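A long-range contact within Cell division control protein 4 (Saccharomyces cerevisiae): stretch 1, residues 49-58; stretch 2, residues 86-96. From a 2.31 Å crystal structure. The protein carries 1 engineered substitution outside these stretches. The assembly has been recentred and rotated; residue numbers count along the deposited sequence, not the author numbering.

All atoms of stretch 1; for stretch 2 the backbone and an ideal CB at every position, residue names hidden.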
# COMPACT_ATOMS: atom_id res chain seq x y z
N ILE B 49 17.67 -18.64 -6.55
CA ILE B 49 16.70 -17.55 -6.54
C ILE B 49 15.47 -17.86 -5.69
O ILE B 49 15.00 -17.02 -4.92
CB ILE B 49 16.26 -17.19 -7.98
CG1 ILE B 49 17.45 -16.62 -8.76
CG2 ILE B 49 15.10 -16.22 -7.95
CD1 ILE B 49 17.20 -16.50 -10.24
N ARG B 50 14.95 -19.08 -5.82
CA ARG B 50 13.74 -19.47 -5.10
C ARG B 50 14.03 -19.77 -3.63
O ARG B 50 13.15 -20.21 -2.89
CB ARG B 50 13.08 -20.66 -5.78
CG ARG B 50 12.64 -20.35 -7.20
CD ARG B 50 12.23 -21.61 -7.94
NE ARG B 50 11.10 -22.27 -7.30
CZ ARG B 50 10.70 -23.50 -7.59
NH1 ARG B 50 11.35 -24.21 -8.51
NH2 ARG B 50 9.66 -24.03 -6.96
N LYS B 51 15.26 -19.51 -3.20
CA LYS B 51 15.69 -19.80 -1.85
C LYS B 51 15.43 -18.61 -0.93
O LYS B 51 15.11 -18.78 0.25
CB LYS B 51 17.18 -20.11 -1.86
CG LYS B 51 17.63 -21.30 -1.05
CD LYS B 51 19.14 -21.47 -1.22
CE LYS B 51 19.69 -22.65 -0.44
NZ LYS B 51 19.38 -23.96 -1.08
N SER B 52 15.56 -17.40 -1.46
CA SER B 52 15.49 -16.21 -0.62
C SER B 52 14.09 -15.62 -0.53
O SER B 52 13.41 -15.45 -1.54
CB SER B 52 16.46 -15.13 -1.11
OG SER B 52 16.17 -14.78 -2.44
N THR B 53 13.67 -15.32 0.69
CA THR B 53 12.43 -14.60 0.93
C THR B 53 12.68 -13.13 0.64
O THR B 53 11.88 -12.47 -0.03
CB THR B 53 11.97 -14.77 2.39
OG1 THR B 53 11.45 -16.09 2.58
CG2 THR B 53 10.89 -13.75 2.74
N SER B 54 13.81 -12.63 1.14
CA SER B 54 14.13 -11.21 1.09
C SER B 54 14.11 -10.64 -0.33
O SER B 54 13.66 -9.52 -0.54
CB SER B 54 15.48 -10.93 1.76
OG SER B 54 16.55 -11.55 1.06
N LEU B 55 14.57 -11.43 -1.29
CA LEU B 55 14.58 -10.99 -2.69
C LEU B 55 13.19 -10.56 -3.14
O LEU B 55 13.02 -9.49 -3.71
CB LEU B 55 15.11 -12.11 -3.58
CG LEU B 55 15.38 -11.84 -5.06
CD1 LEU B 55 16.46 -12.78 -5.55
CD2 LEU B 55 14.12 -12.02 -5.90
N TRP B 56 12.20 -11.41 -2.88
CA TRP B 56 10.83 -11.15 -3.30
C TRP B 56 10.13 -10.16 -2.38
O TRP B 56 9.25 -9.42 -2.81
CB TRP B 56 10.05 -12.46 -3.43
CG TRP B 56 10.66 -13.33 -4.47
CD1 TRP B 56 11.45 -14.42 -4.27
CD2 TRP B 56 10.59 -13.14 -5.88
NE1 TRP B 56 11.85 -14.95 -5.47
CE2 TRP B 56 11.34 -14.17 -6.48
CE3 TRP B 56 9.96 -12.21 -6.70
CZ2 TRP B 56 11.48 -14.29 -7.86
CZ3 TRP B 56 10.09 -12.32 -8.07
CH2 TRP B 56 10.85 -13.36 -8.64
N LYS B 57 10.54 -10.15 -1.11
CA LYS B 57 10.05 -9.15 -0.17
C LYS B 57 10.44 -7.75 -0.65
O LYS B 57 9.60 -6.85 -0.69
CB LYS B 57 10.61 -9.40 1.23
CG LYS B 57 10.10 -8.41 2.28
CD LYS B 57 10.72 -8.65 3.64
CE LYS B 57 10.19 -7.66 4.67
NZ LYS B 57 10.80 -7.85 6.02
N LYS B 58 11.71 -7.58 -1.01
CA LYS B 58 12.22 -6.31 -1.51
C LYS B 58 11.48 -5.84 -2.77
O LYS B 58 11.14 -4.66 -2.89
CB LYS B 58 13.72 -6.39 -1.79
CG LYS B 58 14.61 -6.39 -0.55
CD LYS B 58 16.05 -6.68 -0.92
CE LYS B 58 17.02 -6.33 0.20
NZ LYS B 58 16.78 -7.14 1.42
N UNK B 86 6.03 -22.90 -0.86
CA UNK B 86 6.97 -22.29 0.07
C UNK B 86 6.69 -20.80 0.15
O UNK B 86 6.04 -20.23 -0.73
CB UNK B 86 8.42 -22.55 -0.36
N UNK B 87 7.19 -20.16 1.21
CA UNK B 87 7.02 -18.72 1.36
C UNK B 87 7.62 -17.97 0.17
O UNK B 87 7.04 -17.01 -0.31
CB UNK B 87 7.66 -18.24 2.66
N UNK B 88 8.78 -18.43 -0.29
CA UNK B 88 9.47 -17.80 -1.41
C UNK B 88 8.61 -17.83 -2.68
O UNK B 88 8.45 -16.82 -3.36
CB UNK B 88 10.81 -18.50 -1.66
N UNK B 89 8.07 -19.00 -2.99
CA UNK B 89 7.25 -19.17 -4.18
C UNK B 89 5.94 -18.40 -4.06
O UNK B 89 5.44 -17.86 -5.05
CB UNK B 89 6.97 -20.65 -4.42
N UNK B 90 5.38 -18.36 -2.85
CA UNK B 90 4.18 -17.58 -2.58
C UNK B 90 4.42 -16.12 -2.94
O UNK B 90 3.62 -15.50 -3.64
CB UNK B 90 3.77 -17.71 -1.11
N UNK B 91 5.54 -15.58 -2.45
CA UNK B 91 5.88 -14.18 -2.67
C UNK B 91 6.18 -13.89 -4.14
O UNK B 91 5.84 -12.82 -4.64
CB UNK B 91 7.08 -13.79 -1.81
N UNK B 92 6.82 -14.84 -4.82
CA UNK B 92 7.09 -14.68 -6.24
C UNK B 92 5.79 -14.66 -7.05
O UNK B 92 5.60 -13.80 -7.90
CB UNK B 92 8.00 -15.80 -6.73
N UNK B 93 4.90 -15.61 -6.76
CA UNK B 93 3.62 -15.66 -7.46
C UNK B 93 2.78 -14.41 -7.20
O UNK B 93 2.13 -13.88 -8.11
CB UNK B 93 2.84 -16.91 -7.04
N UNK B 94 2.80 -13.94 -5.96
CA UNK B 94 2.10 -12.71 -5.61
C UNK B 94 2.68 -11.55 -6.40
O UNK B 94 1.94 -10.72 -6.93
CB UNK B 94 2.19 -12.44 -4.11
N UNK B 95 4.00 -11.50 -6.51
CA UNK B 95 4.64 -10.38 -7.19
C UNK B 95 4.28 -10.36 -8.67
O UNK B 95 3.97 -9.31 -9.23
CB UNK B 95 6.16 -10.45 -7.02
N UNK B 96 4.35 -11.53 -9.30
CA UNK B 96 4.09 -11.64 -10.73
C UNK B 96 2.65 -11.25 -11.06
O UNK B 96 2.40 -10.55 -12.04
CB UNK B 96 4.37 -13.06 -11.21

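Helix 87-96 runs at 21° to helix 53-58, its axis 8.8 Å away at closest approach.

Position 86 has phi/psi of -68/162 and directly precedes the helix, which favours an N-cap such as Ser, Thr, Asp or Asn. It is S86, and its OG accepts from the backbone N of residue 89 at 3.1 Å.

At 87 CA-to-CB points sideways, with the ideal CB 4.4 Å from T53 OG1; a polar chain of moderate length would suit. The residue is Q87, whose end comes nearer to T53.

At 88 the bond points toward stretch 1. The ideal CB is only 3.2 Å from R50 O and 4.0 Å from S52 O, so bulk close to CB is restricted, while the carbonyls of the 50-52 turn call for a donor on a flexible chain: Gln or Lys. Q88 bends (chi1 m, chi2 p) and donates from NE2 to K51 O at 2.6 Å, with an N-H...O angle of 154°.

Position 89 points sideways, its ideal CB 5.0 Å from R50 NH2. That guanidinium invites an acid, Asp or Glu. D89 meets it at the edge, near its plane, in a two-pronged salt bridge: R50 NE to D89 OD1 at 3.1 Å and R50 NH2 to D89 OD2 at 3.0 Å, both nearly linear.

Position 90 is out of reach, so stretch 1 sets no requirement; it is R90.

Position 91 points toward stretch 1, with its ideal CB 3.6 Å from W56 CB. An aliphatic residue fits best. L91 packs its CB 3.7 Å from W56 CB, and its CD1 reaches T53 CG2 at 3.6 Å.

At 92 CA-to-CB points sideways, yet the ideal CB is 3.7 Å from W56 CE2, so a chain with methylenes to lay on the indole is suitable: Leu, Met, Lys or Arg. R92 places CB over the face, 3.7 Å from the centroid of the W56 six-membered ring and 13° off its normal, a CH-pi contact. Its NH2 lies 3.2 Å from R50 NE, two like charges, but D89 OD1 also takes R92 NH2 at 2.8 Å, so one carboxylate bridges both arginines.

Position 93 points away and 94 is out of reach, leaving both unconstrained by stretch 1; they are L93 and S94.

Position 95 points toward W56, its ideal CB 4.2 Å from CE3, suiting a large apolar residue. F95 brings CD2 to the indole edge, 4.2 Å from W56 CZ3.

Position 96 points sideways with stretch 1 beyond 5.5 Å of the ideal CB, so many residues would do; it is L96, whose end comes nearer without contact.

Stretch 2 86-96: SQQDRLRLSFL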
# COMPACT_ATOMS: atom_id res chain seq x y z
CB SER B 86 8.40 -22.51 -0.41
OG SER B 86 8.67 -21.71 -1.55
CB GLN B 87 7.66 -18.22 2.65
CG GLN B 87 7.49 -16.72 2.85
CD GLN B 87 7.89 -16.26 4.23
OE1 GLN B 87 7.05 -15.85 5.02
NE2 GLN B 87 9.19 -16.33 4.53
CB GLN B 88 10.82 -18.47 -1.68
CG GLN B 88 11.84 -18.34 -0.55
CD GLN B 88 11.74 -19.47 0.47
OE1 GLN B 88 10.70 -20.11 0.62
NE2 GLN B 88 12.84 -19.72 1.18
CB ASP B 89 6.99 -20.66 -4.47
CG ASP B 89 8.26 -21.41 -4.87
OD1 ASP B 89 9.22 -20.78 -5.36
OD2 ASP B 89 8.29 -22.65 -4.70
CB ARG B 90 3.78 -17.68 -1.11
CG ARG B 90 3.10 -18.97 -0.70
CD ARG B 90 2.93 -19.05 0.81
NE ARG B 90 2.36 -20.32 1.24
CZ ARG B 90 2.50 -20.83 2.46
NH1 ARG B 90 3.20 -20.18 3.37
NH2 ARG B 90 1.94 -22.00 2.76
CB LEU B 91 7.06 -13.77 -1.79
CG LEU B 91 6.81 -13.71 -0.28
CD1 LEU B 91 8.09 -13.32 0.44
CD2 LEU B 91 5.69 -12.74 0.08
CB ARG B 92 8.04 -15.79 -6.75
CG ARG B 92 8.12 -15.86 -8.28
CD ARG B 92 9.30 -16.73 -8.76
NE ARG B 92 9.29 -18.05 -8.15
CZ ARG B 92 8.68 -19.11 -8.67
NH1 ARG B 92 8.03 -18.99 -9.82
NH2 ARG B 92 8.72 -20.28 -8.04
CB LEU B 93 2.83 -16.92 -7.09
CG LEU B 93 3.40 -18.27 -7.55
CD1 LEU B 93 2.29 -19.30 -7.66
CD2 LEU B 93 4.18 -18.17 -8.86
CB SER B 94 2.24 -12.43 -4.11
OG SER B 94 1.59 -11.23 -3.74
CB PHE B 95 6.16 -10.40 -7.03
CG PHE B 95 6.83 -9.27 -7.74
CD1 PHE B 95 6.99 -8.04 -7.12
CD2 PHE B 95 7.26 -9.42 -9.05
CE1 PHE B 95 7.58 -6.99 -7.78
CE2 PHE B 95 7.85 -8.37 -9.72
CZ PHE B 95 8.01 -7.16 -9.08
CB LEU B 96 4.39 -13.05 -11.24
CG LEU B 96 5.88 -13.41 -11.28
CD1 LEU B 96 6.09 -14.86 -11.68
CD2 LEU B 96 6.62 -12.48 -12.24
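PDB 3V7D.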